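Local coordinates for protein acetyl-CoA acetyltransferase (Mycobacterium smegmatis, PDB 4EGV) that is a monomeric thiolase-like protein that probably has acyltransferase activity, at residues V337-Y343 / F402-N408; Q116-A122 / K414-Y420; L296-A300 / E325-A330; F224-A228 / L367-G372. All coordinates share one frame. Residue numbers count along the deposited sequence, not the author numbering.

How the contacts relate
All four contacts are buried, and three meet in the large mixed sheet of the thiolase fold. Contact 1 pairs strand 337-342, at the sheet's edge, with 402-409 by backbone hydrogen bonds. In contacts 2 and 3 helices 117-130 and 317-330 pack against the next strands, 414-421 and 294-303; contact 2 mixes apolar and polar groups, contact 3 packs alanine, glycine and valine with an arginine's aliphatic part and a histidine ring. V405 N to G418 O (2.7 Å) ties contacts 1 and 2, and I419 N to G298 O (2.9 Å) ties contacts 2 and 3. Contact 4 sets a turn on helix 210-230, held by contact 1 from D341 OD1 to L369 N (3.0 Å).

Contact 1: residues V337-Y343 / F402-N408; sequences VAAFDLY and FALVGAN
The beta-methylene of L404 lies beside the ring of F340, CB to CD1 4.0 Å, while its CD2 meets L342 CD1 at 3.8 Å; L404 is chi1 t, F340 and L342 are chi1 m. These three apolar residues share one face of a parallel strand pair, and D341 and V405 look to the other. Strands 337-342 and 402-408 run at 31°, axes 4.8 Å apart, with F340 opposite L404 (CA to CA 5.0 Å) and D341 opposite V405 (4.8 Å). The ladder is A338 N to F402 O 2.9 Å, L404 N to A339 O 3.0 Å, D341 N to L404 O 2.9 Å and G406 N to D341 O 2.8 Å, fraying into a weak Y343 N to G406 O at 3.1 Å. A338, at phi/psi -94/-29, breaks the extended course. At the far end Y343, chi1 t, lays a ring face over N408 O (CZ to O 3.3 Å), and its hydroxyl bonds to G380 O. The parallel ladder adds 337-342 as the outermost strand beside 402-409 in the sheet of the C-terminal half of the thiolase fold. Backbone bonds set the register, leaving the carboxylate of D341 to bind L369 N.

Contact 2: residues Q116-A122 / K414-Y420; sequences QSPQHLA and KYSVGIY
Q116 directs its CB toward strand 414-420; with chi1 p and chi2 m its side-chain amide carbon, CD, packs 3.6 Å from the K414 CD methylene, in van der Waals contact only, while its NE2 bonds to I113 O. Q116 CA is 5.6 Å from S416 CA, and Q116 O accepts from H120 N at 3.0 Å. Q119, one turn on, is chi1 t and chi2 p, so its amide lies along the strand: CG is 3.7 Å from S416 O, CD 3.4 Å from G418 N, and NE2 donates to Y420 OH at 2.9 Å. Glycine suits position 418 with Q119 in this rotamer, since a CB would stand 2.4 Å from Q119 OE1. The helix crosses the extended strand at 55°, axes 7.3 Å apart at closest, and belongs to the buried layer between the sheets, consistent with the layered thiolase fold; V417 looks to the opposite face of this C-terminal-half sheet, where it meets helix 317-330. H120 follows, chi1 t, with CB 3.7 Å from S416 OG and that oxygen near the plane of its ring. Small S416 lets the helix come close, its hydroxyl bonding to D301. A122 turns its methyl toward the strand, CB 4.2 Å from Y420 OH.

Contact 3: residues L296-A300 / E325-A330; sequences LRGHA and EALRVA
R297, V329 and A330 bury the most area where the C-terminal part of helix 317-330 lies against strand 294-303. Strand 296-300 and helix 325-330 run nearly antiparallel at 151°, axes only 5.8 Å apart, and H299 and A326 bring their CA atoms to 4.3 Å. V329, chi1 t, points at the strand: its CG1 is 3.4 Å from R297 O, 3.8 Å from G298 CA, and sits over a face of the H299 ring, 4.2 Å from the centroid, as a CH-pi contact. D430 holds H299 ND1. A330 puts its CB 4.1 Å from R297 CB, and its carbonyl O lies 3.1 Å from R297 NH2; the clear hydrogen bond of the guanidinium runs from NH1 to E423 O. R297, at phi/psi -76/-43, and G298 both face I419, a classic beta bulge in the sheet of the C-terminal half of the thiolase fold. Glycine is needed at 298, since a CB would fall 2.0 Å from A326 O; G298 CA instead makes a CA-H...O contact to it at 3.4 Å. A300 CB meets E325 CG at 3.8 Å. With alanine and glycine at the seam and no clear hydrogen bond between the segments, cohesion comes chiefly from van der Waals packing.

Contact 4: residues F224-A228 / L367-G372; sequences FSKVA and LTLTGG
Helix 224-228, part of helix 210-230, keeps the A228 N to F224 O bond at 3.0 Å and meets an irregular segment, 367-372, whose backbone folds into an ST turn and ST motif: T368 OG1 accepts from T370 N at 3.3 Å and from G371 N at 3.0 Å. Approach is tightest at A228 and G371, CA to CA 3.7 Å. G371 has phi/psi 126/-17, which itself calls for glycine, and a CB would stand 2.4 Å from A228 CB; its CA instead makes a CA-H...O contact to F224 O at 3.5 Å. G372, at 82/177, is the N-cap of helix 373-376, and a CB there would clash with F224 CD1.

F224, chi1 m, sets one ring face over T368, whose CG2 lies 4.1 Å from the ring centroid in a CH-pi contact; F224 CZ touches L367 CB at 3.9 Å. Threonine suits 368 because its methyl packs on the aromatic face while its hydroxyl closes the turn. V227, chi1 t, spreads over the turn, with CG1 4.0 Å from T368 CG2. L369 and T370 turn their CB atoms away from the helix. D341, in the sheet of the C-terminal half of the thiolase fold, binds L369 N, and N231 ND2 holds T370 O. A228 adds its small methyl, CB 3.6 Å from G371 CA.

Contact 1: residues V337-Y343 / F402-N408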
loop_
_atom_site.group_PDB
_atom_site.type_symbol
_atom_site.label_atom_id
_atom_site.label_comp_id
_atom_site.label_asym_id
_atom_site.label_seq_id
_atom_site.Cartn_x
_atom_site.Cartn_y
_atom_site.Cartn_z
ATOM N N VAL A 337 16.951 10.088 -4.864
ATOM C CA VAL A 337 15.940 9.257 -5.523
ATOM C C VAL A 337 15.426 9.936 -6.801
ATOM O O VAL A 337 15.110 11.126 -6.804
ATOM C CB VAL A 337 14.751 8.989 -4.578
ATOM C CG1 VAL A 337 13.762 8.072 -5.203
ATOM C CG2 VAL A 337 15.207 8.376 -3.313
ATOM N N ALA A 338 15.350 9.160 -7.874
ATOM C CA ALA A 338 14.918 9.640 -9.168
ATOM C C ALA A 338 13.419 9.434 -9.459
ATOM O O ALA A 338 12.816 10.207 -10.194
ATOM C CB ALA A 338 15.759 9.006 -10.241
ATOM N N ALA A 339 12.829 8.391 -8.874
ATOM C CA ALA A 339 11.432 7.998 -9.131
ATOM C C ALA A 339 10.821 7.324 -7.914
ATOM O O ALA A 339 11.505 6.606 -7.195
ATOM C CB ALA A 339 11.322 7.090 -10.362
ATOM N N PHE A 340 9.528 7.579 -7.700
ATOM C CA PHE A 340 8.752 7.016 -6.587
ATOM C C PHE A 340 7.534 6.266 -7.102
ATOM O O PHE A 340 6.894 6.723 -8.019
ATOM C CB PHE A 340 8.239 8.127 -5.651
ATOM C CG PHE A 340 9.312 8.847 -4.893
ATOM C CD1 PHE A 340 9.712 8.401 -3.643
ATOM C CD2 PHE A 340 9.905 9.991 -5.415
ATOM C CE1 PHE A 340 10.684 9.058 -2.944
ATOM C CE2 PHE A 340 10.895 10.653 -4.722
ATOM C CZ PHE A 340 11.284 10.184 -3.487
ATOM N N ASP A 341 7.251 5.107 -6.507
ATOM C CA ASP A 341 5.919 4.503 -6.521
ATOM C C ASP A 341 5.453 4.312 -5.094
ATOM O O ASP A 341 5.906 3.421 -4.394
ATOM C CB ASP A 341 5.833 3.176 -7.274
ATOM C CG ASP A 341 4.371 2.764 -7.563
ATOM O OD1 ASP A 341 3.816 3.186 -8.578
ATOM O OD2 ASP A 341 3.775 2.011 -6.777
ATOM N N LEU A 342 4.556 5.196 -4.680
ATOM C CA LEU A 342 3.972 5.197 -3.348
ATOM C C LEU A 342 2.567 4.630 -3.414
ATOM O O LEU A 342 1.780 4.969 -4.287
ATOM C CB LEU A 342 4.001 6.617 -2.738
ATOM C CG LEU A 342 5.239 7.170 -2.016
ATOM C CD1 LEU A 342 6.520 6.427 -2.224
ATOM C CD2 LEU A 342 5.423 8.652 -2.313
ATOM N N TYR A 343 2.274 3.725 -2.505
ATOM C CA TYR A 343 1.003 3.055 -2.504
ATOM C C TYR A 343 -0.128 4.038 -2.163
ATOM O O TYR A 343 -0.057 4.783 -1.178
ATOM C CB TYR A 343 1.059 1.918 -1.506
ATOM C CG TYR A 343 -0.111 0.971 -1.523
ATOM C CD1 TYR A 343 0.014 -0.301 -2.111
ATOM C CD2 TYR A 343 -1.335 1.319 -0.934
ATOM C CE1 TYR A 343 -1.037 -1.182 -2.132
ATOM C CE2 TYR A 343 -2.411 0.451 -0.945
ATOM C CZ TYR A 343 -2.258 -0.808 -1.549
ATOM O OH TYR A 343 -3.321 -1.687 -1.554
ATOM N N PHE A 402 18.303 5.790 -8.690
ATOM C CA PHE A 402 17.630 5.026 -7.640
ATOM C C PHE A 402 16.143 5.236 -7.636
ATOM O O PHE A 402 15.715 6.334 -7.800
ATOM C CB PHE A 402 18.170 5.420 -6.267
ATOM C CG PHE A 402 19.539 4.907 -5.986
ATOM C CD1 PHE A 402 19.728 3.787 -5.193
ATOM C CD2 PHE A 402 20.653 5.544 -6.522
ATOM C CE1 PHE A 402 21.018 3.311 -4.928
ATOM C CE2 PHE A 402 21.935 5.079 -6.276
ATOM C CZ PHE A 402 22.123 3.971 -5.470
ATOM N N ALA A 403 15.370 4.160 -7.420
ATOM C CA ALA A 403 13.852 4.176 -7.346
ATOM C C ALA A 403 13.278 3.588 -6.046
ATOM O O ALA A 403 13.613 2.479 -5.657
ATOM C CB ALA A 403 13.243 3.461 -8.540
ATOM N N LEU A 404 12.404 4.335 -5.394
ATOM C CA LEU A 404 11.794 3.891 -4.152
ATOM C C LEU A 404 10.359 3.363 -4.371
ATOM O O LEU A 404 9.536 4.002 -5.041
ATOM C CB LEU A 404 11.833 5.028 -3.127
ATOM C CG LEU A 404 11.443 4.737 -1.687
ATOM C CD1 LEU A 404 12.270 5.539 -0.756
ATOM C CD2 LEU A 404 9.971 5.019 -1.433
ATOM N N VAL A 405 10.071 2.196 -3.813
ATOM C CA VAL A 405 8.735 1.649 -3.844
ATOM C C VAL A 405 8.222 1.580 -2.415
ATOM O O VAL A 405 8.891 1.060 -1.566
ATOM C CB VAL A 405 8.702 0.236 -4.536
ATOM C CG1 VAL A 405 7.342 -0.393 -4.503
ATOM C CG2 VAL A 405 9.154 0.339 -5.964
ATOM N N GLY A 406 7.027 2.089 -2.147
ATOM C CA GLY A 406 6.408 1.915 -0.837
ATOM C C GLY A 406 5.125 1.126 -0.926
ATOM O O GLY A 406 4.274 1.436 -1.729
ATOM N N ALA A 407 4.983 0.121 -0.069
ATOM C CA ALA A 407 3.839 -0.804 -0.119
ATOM C C ALA A 407 3.040 -0.825 1.164
ATOM O O ALA A 407 3.548 -1.208 2.177
ATOM C CB ALA A 407 4.325 -2.222 -0.463
ATOM N N ASN A 408 1.753 -0.521 1.110
ATOM C CA ASN A 408 0.788 -0.500 2.214
ATOM C C ASN A 408 -0.271 -1.625 2.123
ATOM O O ASN A 408 -0.665 -1.913 1.067
ATOM C CB ASN A 408 0.090 0.840 2.093
ATOM C CG ASN A 408 -0.666 1.219 3.296
ATOM O OD1 ASN A 408 -0.101 1.628 4.247
ATOM N ND2 ASN A 408 -1.955 1.129 3.243
#

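Contact 2: residues Q116-A122 / K414-Y420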
loop_
_atom_site.group_PDB
_atom_site.type_symbol
_atom_site.label_atom_id
_atom_site.label_comp_id
_atom_site.label_asym_id
_atom_site.label_seq_id
_atom_site.Cartn_x
_atom_site.Cartn_y
_atom_site.Cartn_z
ATOM N N GLN A 116 1.266 -4.636 1.401
ATOM C CA GLN A 116 2.672 -4.664 1.716
ATOM C C GLN A 116 3.382 -5.895 1.138
ATOM O O GLN A 116 4.598 -5.849 0.922
ATOM C CB GLN A 116 2.892 -4.562 3.244
ATOM C CG GLN A 116 2.829 -5.892 4.037
ATOM C CD GLN A 116 1.419 -6.494 4.132
ATOM O OE1 GLN A 116 0.402 -5.789 4.116
ATOM N NE2 GLN A 116 1.362 -7.807 4.271
ATOM N N SER A 117 2.628 -6.966 0.871
ATOM C CA SER A 117 3.226 -8.269 0.647
ATOM C C SER A 117 4.182 -8.426 -0.515
ATOM O O SER A 117 5.182 -9.129 -0.344
ATOM C CB SER A 117 2.211 -9.402 0.645
ATOM O OG SER A 117 1.251 -9.261 -0.378
ATOM N N PRO A 118 3.915 -7.778 -1.680
ATOM C CA PRO A 118 4.876 -7.930 -2.790
ATOM C C PRO A 118 6.273 -7.456 -2.396
ATOM O O PRO A 118 7.273 -8.100 -2.719
ATOM C CB PRO A 118 4.314 -6.997 -3.854
ATOM C CG PRO A 118 2.950 -6.806 -3.488
ATOM C CD PRO A 118 2.821 -6.878 -2.054
ATOM N N GLN A 119 6.326 -6.332 -1.693
ATOM C CA GLN A 119 7.600 -5.746 -1.333
ATOM C C GLN A 119 8.227 -6.424 -0.107
ATOM O O GLN A 119 9.435 -6.622 -0.075
ATOM C CB GLN A 119 7.504 -4.208 -1.234
ATOM C CG GLN A 119 8.735 -3.542 -0.870
ATOM C CD GLN A 119 9.748 -3.665 -1.890
ATOM O OE1 GLN A 119 10.705 -4.388 -1.716
ATOM N NE2 GLN A 119 9.579 -2.964 -2.978
ATOM N N HIS A 120 7.399 -6.818 0.861
ATOM C CA HIS A 120 7.841 -7.684 1.964
ATOM C C HIS A 120 8.504 -8.988 1.446
ATOM O O HIS A 120 9.555 -9.419 1.931
ATOM C CB HIS A 120 6.673 -7.964 2.922
ATOM C CG HIS A 120 7.075 -8.493 4.272
ATOM N ND1 HIS A 120 7.364 -9.829 4.511
ATOM C CD2 HIS A 120 7.167 -7.874 5.473
ATOM C CE1 HIS A 120 7.650 -9.997 5.793
ATOM N NE2 HIS A 120 7.547 -8.824 6.398
ATOM N N LEU A 121 7.888 -9.575 0.432
ATOM C CA LEU A 121 8.328 -10.801 -0.180
ATOM C C LEU A 121 9.641 -10.670 -0.915
ATOM O O LEU A 121 10.531 -11.522 -0.762
ATOM C CB LEU A 121 7.261 -11.244 -1.177
ATOM C CG LEU A 121 6.640 -12.639 -1.145
ATOM C CD1 LEU A 121 6.727 -13.338 0.202
ATOM C CD2 LEU A 121 5.200 -12.440 -1.582
ATOM N N ALA A 122 9.750 -9.616 -1.732
ATOM C CA ALA A 122 11.001 -9.327 -2.402
ATOM C C ALA A 122 12.129 -9.084 -1.398
ATOM O O ALA A 122 13.201 -9.578 -1.575
ATOM C CB ALA A 122 10.853 -8.167 -3.343
ATOM N N LYS A 414 0.766 -1.590 7.919
ATOM C CA LYS A 414 1.992 -2.197 7.459
ATOM C C LYS A 414 2.576 -1.413 6.284
ATOM O O LYS A 414 1.859 -0.986 5.382
ATOM C CB LYS A 414 1.735 -3.644 7.040
ATOM C CG LYS A 414 1.903 -4.651 8.121
ATOM C CD LYS A 414 1.274 -5.943 7.682
ATOM C CE LYS A 414 1.378 -7.043 8.748
ATOM N NZ LYS A 414 1.326 -8.419 8.127
ATOM N N TYR A 415 3.894 -1.237 6.319
ATOM C CA TYR A 415 4.611 -0.575 5.257
ATOM C C TYR A 415 5.977 -1.204 4.964
ATOM O O TYR A 415 6.762 -1.493 5.846
ATOM C CB TYR A 415 4.739 0.886 5.582
ATOM C CG TYR A 415 4.683 1.738 4.376
ATOM C CD1 TYR A 415 3.452 2.118 3.843
ATOM C CD2 TYR A 415 5.862 2.207 3.781
ATOM C CE1 TYR A 415 3.364 2.962 2.720
ATOM C CE2 TYR A 415 5.802 3.049 2.661
ATOM C CZ TYR A 415 4.536 3.426 2.129
ATOM O OH TYR A 415 4.468 4.245 1.025
ATOM N N SER A 416 6.230 -1.432 3.684
ATOM C CA SER A 416 7.417 -2.109 3.195
ATOM C C SER A 416 7.960 -1.311 2.074
ATOM O O SER A 416 7.258 -0.900 1.177
ATOM C CB SER A 416 7.104 -3.518 2.710
ATOM O OG SER A 416 6.957 -4.392 3.787
ATOM N N VAL A 417 9.245 -1.073 2.153
ATOM C CA VAL A 417 9.910 -0.204 1.213
ATOM C C VAL A 417 11.038 -0.962 0.548
ATOM O O VAL A 417 11.712 -1.726 1.167
ATOM C CB VAL A 417 10.416 1.140 1.886
ATOM C CG1 VAL A 417 10.994 2.061 0.844
ATOM C CG2 VAL A 417 9.309 1.825 2.641
ATOM N N GLY A 418 11.176 -0.774 -0.747
ATOM C CA GLY A 418 12.325 -1.213 -1.486
ATOM C C GLY A 418 12.894 -0.084 -2.334
ATOM O O GLY A 418 12.174 0.734 -2.895
ATOM N N ILE A 419 14.216 -0.022 -2.406
ATOM C CA ILE A 419 14.900 0.920 -3.253
ATOM C C ILE A 419 15.728 0.100 -4.199
ATOM O O ILE A 419 16.447 -0.763 -3.783
ATOM C CB ILE A 419 15.774 1.918 -2.456
ATOM C CG1 ILE A 419 14.903 2.686 -1.445
ATOM C CG2 ILE A 419 16.497 2.841 -3.413
ATOM C CD1 ILE A 419 15.586 3.749 -0.650
ATOM N N TYR A 420 15.585 0.399 -5.483
ATOM C CA TYR A 420 16.197 -0.331 -6.595
ATOM C C TYR A 420 17.167 0.541 -7.422
ATOM O O TYR A 420 16.962 1.748 -7.553
ATOM C CB TYR A 420 15.078 -0.865 -7.486
ATOM C CG TYR A 420 14.117 -1.750 -6.751
ATOM C CD1 TYR A 420 14.368 -3.094 -6.635
ATOM C CD2 TYR A 420 12.978 -1.254 -6.163
ATOM C CE1 TYR A 420 13.514 -3.920 -5.936
ATOM C CE2 TYR A 420 12.136 -2.066 -5.480
ATOM C CZ TYR A 420 12.414 -3.404 -5.364
ATOM O OH TYR A 420 11.569 -4.264 -4.707
#

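Contact 3: residues L296-A300 / E325-A330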
loop_
_atom_site.group_PDB
_atom_site.type_symbol
_atom_site.label_atom_id
_atom_site.label_comp_id
_atom_site.label_asym_id
_atom_site.label_seq_id
_atom_site.Cartn_x
_atom_site.Cartn_y
_atom_site.Cartn_z
ATOM N N LEU A 296 18.369 -4.703 -5.086
ATOM C CA LEU A 296 17.528 -4.170 -4.060
ATOM C C LEU A 296 18.457 -3.519 -3.017
ATOM O O LEU A 296 18.937 -4.147 -2.097
ATOM C CB LEU A 296 16.635 -5.274 -3.496
ATOM C CG LEU A 296 15.718 -4.921 -2.329
ATOM C CD1 LEU A 296 14.886 -3.694 -2.576
ATOM C CD2 LEU A 296 14.852 -6.115 -2.011
ATOM N N ARG A 297 18.714 -2.244 -3.202
ATOM C CA ARG A 297 19.689 -1.550 -2.412
ATOM C C ARG A 297 19.211 -1.207 -1.021
ATOM O O ARG A 297 19.934 -1.393 -0.075
ATOM C CB ARG A 297 20.222 -0.322 -3.140
ATOM C CG ARG A 297 21.118 -0.668 -4.320
ATOM C CD ARG A 297 22.522 -1.135 -3.882
ATOM N NE ARG A 297 23.283 -0.121 -3.143
ATOM C CZ ARG A 297 24.040 0.828 -3.701
ATOM N NH1 ARG A 297 24.174 0.928 -5.009
ATOM N NH2 ARG A 297 24.670 1.701 -2.942
ATOM N N GLY A 298 17.983 -0.744 -0.892
ATOM C CA GLY A 298 17.433 -0.495 0.423
ATOM C C GLY A 298 16.129 -1.186 0.673
ATOM O O GLY A 298 15.396 -1.522 -0.238
ATOM N N HIS A 299 15.842 -1.395 1.942
ATOM C CA HIS A 299 14.627 -2.072 2.317
ATOM C C HIS A 299 14.336 -1.832 3.771
ATOM O O HIS A 299 15.251 -1.593 4.517
ATOM C CB HIS A 299 14.761 -3.561 2.041
ATOM C CG HIS A 299 16.151 -4.089 2.239
ATOM N ND1 HIS A 299 16.582 -4.639 3.426
ATOM C CD2 HIS A 299 17.204 -4.156 1.392
ATOM C CE1 HIS A 299 17.840 -5.015 3.298
ATOM N NE2 HIS A 299 18.244 -4.720 2.080
ATOM N N ALA A 300 13.058 -1.850 4.143
ATOM C CA ALA A 300 12.610 -1.925 5.532
ATOM C C ALA A 300 11.159 -2.405 5.580
ATOM O O ALA A 300 10.427 -2.231 4.631
ATOM C CB ALA A 300 12.786 -0.610 6.244
ATOM N N GLU A 325 14.735 4.297 7.063
ATOM C CA GLU A 325 15.638 3.162 7.229
ATOM C C GLU A 325 16.056 2.542 5.880
ATOM O O GLU A 325 17.215 2.148 5.695
ATOM C CB GLU A 325 15.020 2.128 8.173
ATOM C CG GLU A 325 15.704 0.754 8.235
ATOM C CD GLU A 325 17.091 0.784 8.868
ATOM O OE1 GLU A 325 17.459 1.800 9.469
ATOM O OE2 GLU A 325 17.812 -0.219 8.764
ATOM N N ALA A 326 15.125 2.473 4.935
ATOM C CA ALA A 326 15.414 1.998 3.600
ATOM C C ALA A 326 16.348 2.915 2.867
ATOM O O ALA A 326 17.114 2.465 2.056
ATOM C CB ALA A 326 14.174 1.866 2.846
ATOM N N LEU A 327 16.255 4.212 3.143
ATOM C CA LEU A 327 17.163 5.215 2.632
ATOM C C LEU A 327 18.574 5.028 3.182
ATOM O O LEU A 327 19.542 5.085 2.448
ATOM C CB LEU A 327 16.635 6.607 2.970
ATOM C CG LEU A 327 16.133 7.613 1.927
ATOM C CD1 LEU A 327 15.837 6.986 0.594
ATOM C CD2 LEU A 327 14.912 8.349 2.416
ATOM N N ARG A 328 18.675 4.798 4.483
ATOM C CA ARG A 328 19.958 4.528 5.110
ATOM C C ARG A 328 20.694 3.307 4.500
ATOM O O ARG A 328 21.777 3.459 3.947
ATOM C CB ARG A 328 19.804 4.403 6.632
ATOM C CG ARG A 328 21.117 4.481 7.380
ATOM C CD ARG A 328 20.969 4.038 8.825
ATOM N NE ARG A 328 20.572 2.640 8.952
ATOM C CZ ARG A 328 21.407 1.605 8.997
ATOM N NH1 ARG A 328 22.704 1.784 8.940
ATOM N NH2 ARG A 328 20.938 0.378 9.108
ATOM N N VAL A 329 20.053 2.162 4.520
ATOM C CA VAL A 329 20.491 0.973 3.826
ATOM C C VAL A 329 21.036 1.156 2.410
ATOM O O VAL A 329 21.946 0.483 2.049
ATOM C CB VAL A 329 19.385 -0.106 3.895
ATOM C CG1 VAL A 329 19.806 -1.367 3.298
ATOM C CG2 VAL A 329 19.040 -0.357 5.282
ATOM N N ALA A 330 20.518 2.066 1.614
ATOM C CA ALA A 330 21.062 2.282 0.291
ATOM C C ALA A 330 22.292 3.141 0.231
ATOM O O ALA A 330 22.950 3.171 -0.766
ATOM C CB ALA A 330 20.049 2.861 -0.564
#

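Contact 4: residues F224-A228 / L367-G372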
loop_
_atom_site.group_PDB
_atom_site.type_symbol
_atom_site.label_atom_id
_atom_site.label_comp_id
_atom_site.label_asym_id
_atom_site.label_seq_id
_atom_site.Cartn_x
_atom_site.Cartn_y
_atom_site.Cartn_z
ATOM N N PHE A 224 -1.678 11.567 -10.473
ATOM C CA PHE A 224 -1.857 10.104 -10.510
ATOM C C PHE A 224 -2.664 9.562 -11.712
ATOM O O PHE A 224 -2.182 8.690 -12.433
ATOM C CB PHE A 224 -2.484 9.620 -9.211
ATOM C CG PHE A 224 -1.534 9.550 -8.085
ATOM C CD1 PHE A 224 -1.237 8.340 -7.492
ATOM C CD2 PHE A 224 -0.918 10.676 -7.619
ATOM C CE1 PHE A 224 -0.332 8.266 -6.438
ATOM C CE2 PHE A 224 -0.011 10.604 -6.581
ATOM C CZ PHE A 224 0.274 9.415 -5.988
ATOM N N SER A 225 -3.863 10.096 -11.932
ATOM C CA SER A 225 -4.717 9.586 -12.987
ATOM C C SER A 225 -4.194 9.922 -14.361
ATOM O O SER A 225 -4.515 9.235 -15.322
ATOM C CB SER A 225 -6.200 9.975 -12.819
ATOM O OG SER A 225 -6.436 11.338 -13.054
ATOM N N LYS A 226 -3.352 10.951 -14.451
ATOM C CA LYS A 226 -2.712 11.275 -15.705
ATOM C C LYS A 226 -1.673 10.235 -16.103
ATOM O O LYS A 226 -1.673 9.757 -17.240
ATOM C CB LYS A 226 -2.077 12.648 -15.645
ATOM C CG LYS A 226 -1.398 12.992 -16.959
ATOM C CD LYS A 226 -1.074 14.478 -17.163
ATOM C CE LYS A 226 0.388 14.796 -16.811
ATOM N NZ LYS A 226 0.525 15.076 -15.372
ATOM N N VAL A 227 -0.789 9.894 -15.167
ATOM C CA VAL A 227 0.168 8.814 -15.347
ATOM C C VAL A 227 -0.565 7.504 -15.648
ATOM O O VAL A 227 -0.133 6.728 -16.460
ATOM C CB VAL A 227 1.086 8.672 -14.097
ATOM C CG1 VAL A 227 1.841 7.333 -14.070
ATOM C CG2 VAL A 227 2.050 9.839 -14.000
ATOM N N ALA A 228 -1.688 7.283 -14.992
ATOM C CA ALA A 228 -2.440 6.084 -15.158
ATOM C C ALA A 228 -2.993 5.941 -16.549
ATOM O O ALA A 228 -3.068 4.832 -17.053
ATOM C CB ALA A 228 -3.535 6.003 -14.138
ATOM N N LEU A 367 4.949 10.998 -7.744
ATOM C CA LEU A 367 4.815 10.027 -6.636
ATOM C C LEU A 367 4.344 8.626 -7.054
ATOM O O LEU A 367 4.195 7.754 -6.228
ATOM C CB LEU A 367 3.921 10.587 -5.529
ATOM C CG LEU A 367 4.292 11.995 -5.074
ATOM C CD1 LEU A 367 3.183 12.536 -4.227
ATOM C CD2 LEU A 367 5.603 11.963 -4.307
ATOM N N THR A 368 4.150 8.418 -8.348
ATOM C CA THR A 368 3.720 7.123 -8.871
ATOM C C THR A 368 4.397 6.749 -10.187
ATOM O O THR A 368 4.751 7.577 -10.995
ATOM C CB THR A 368 2.169 7.037 -9.002
ATOM O OG1 THR A 368 1.796 5.701 -9.303
ATOM C CG2 THR A 368 1.639 7.987 -10.087
ATOM N N LEU A 369 4.597 5.476 -10.369
ATOM C CA LEU A 369 5.151 4.997 -11.586
ATOM C C LEU A 369 4.083 4.291 -12.402
ATOM O O LEU A 369 4.223 4.095 -13.576
ATOM C CB LEU A 369 6.244 4.006 -11.249
ATOM C CG LEU A 369 7.549 4.602 -10.797
ATOM C CD1 LEU A 369 8.463 3.486 -10.302
ATOM C CD2 LEU A 369 8.156 5.342 -11.960
ATOM N N THR A 370 3.018 3.911 -11.734
ATOM C CA THR A 370 2.018 3.054 -12.278
ATOM C C THR A 370 0.765 3.856 -12.647
ATOM O O THR A 370 0.135 3.643 -13.677
ATOM C CB THR A 370 1.707 1.981 -11.230
ATOM O OG1 THR A 370 2.756 1.018 -11.213
ATOM C CG2 THR A 370 0.479 1.287 -11.562
ATOM N N GLY A 371 0.430 4.772 -11.796
ATOM C CA GLY A 371 -0.783 5.487 -11.953
ATOM C C GLY A 371 -1.590 5.387 -10.706
ATOM O O GLY A 371 -2.482 6.132 -10.533
ATOM N N GLY A 372 -1.279 4.433 -9.846
ATOM C CA GLY A 372 -1.949 4.296 -8.576
ATOM C C GLY A 372 -3.262 3.587 -8.594
ATOM O O GLY A 372 -3.731 3.238 -9.625
#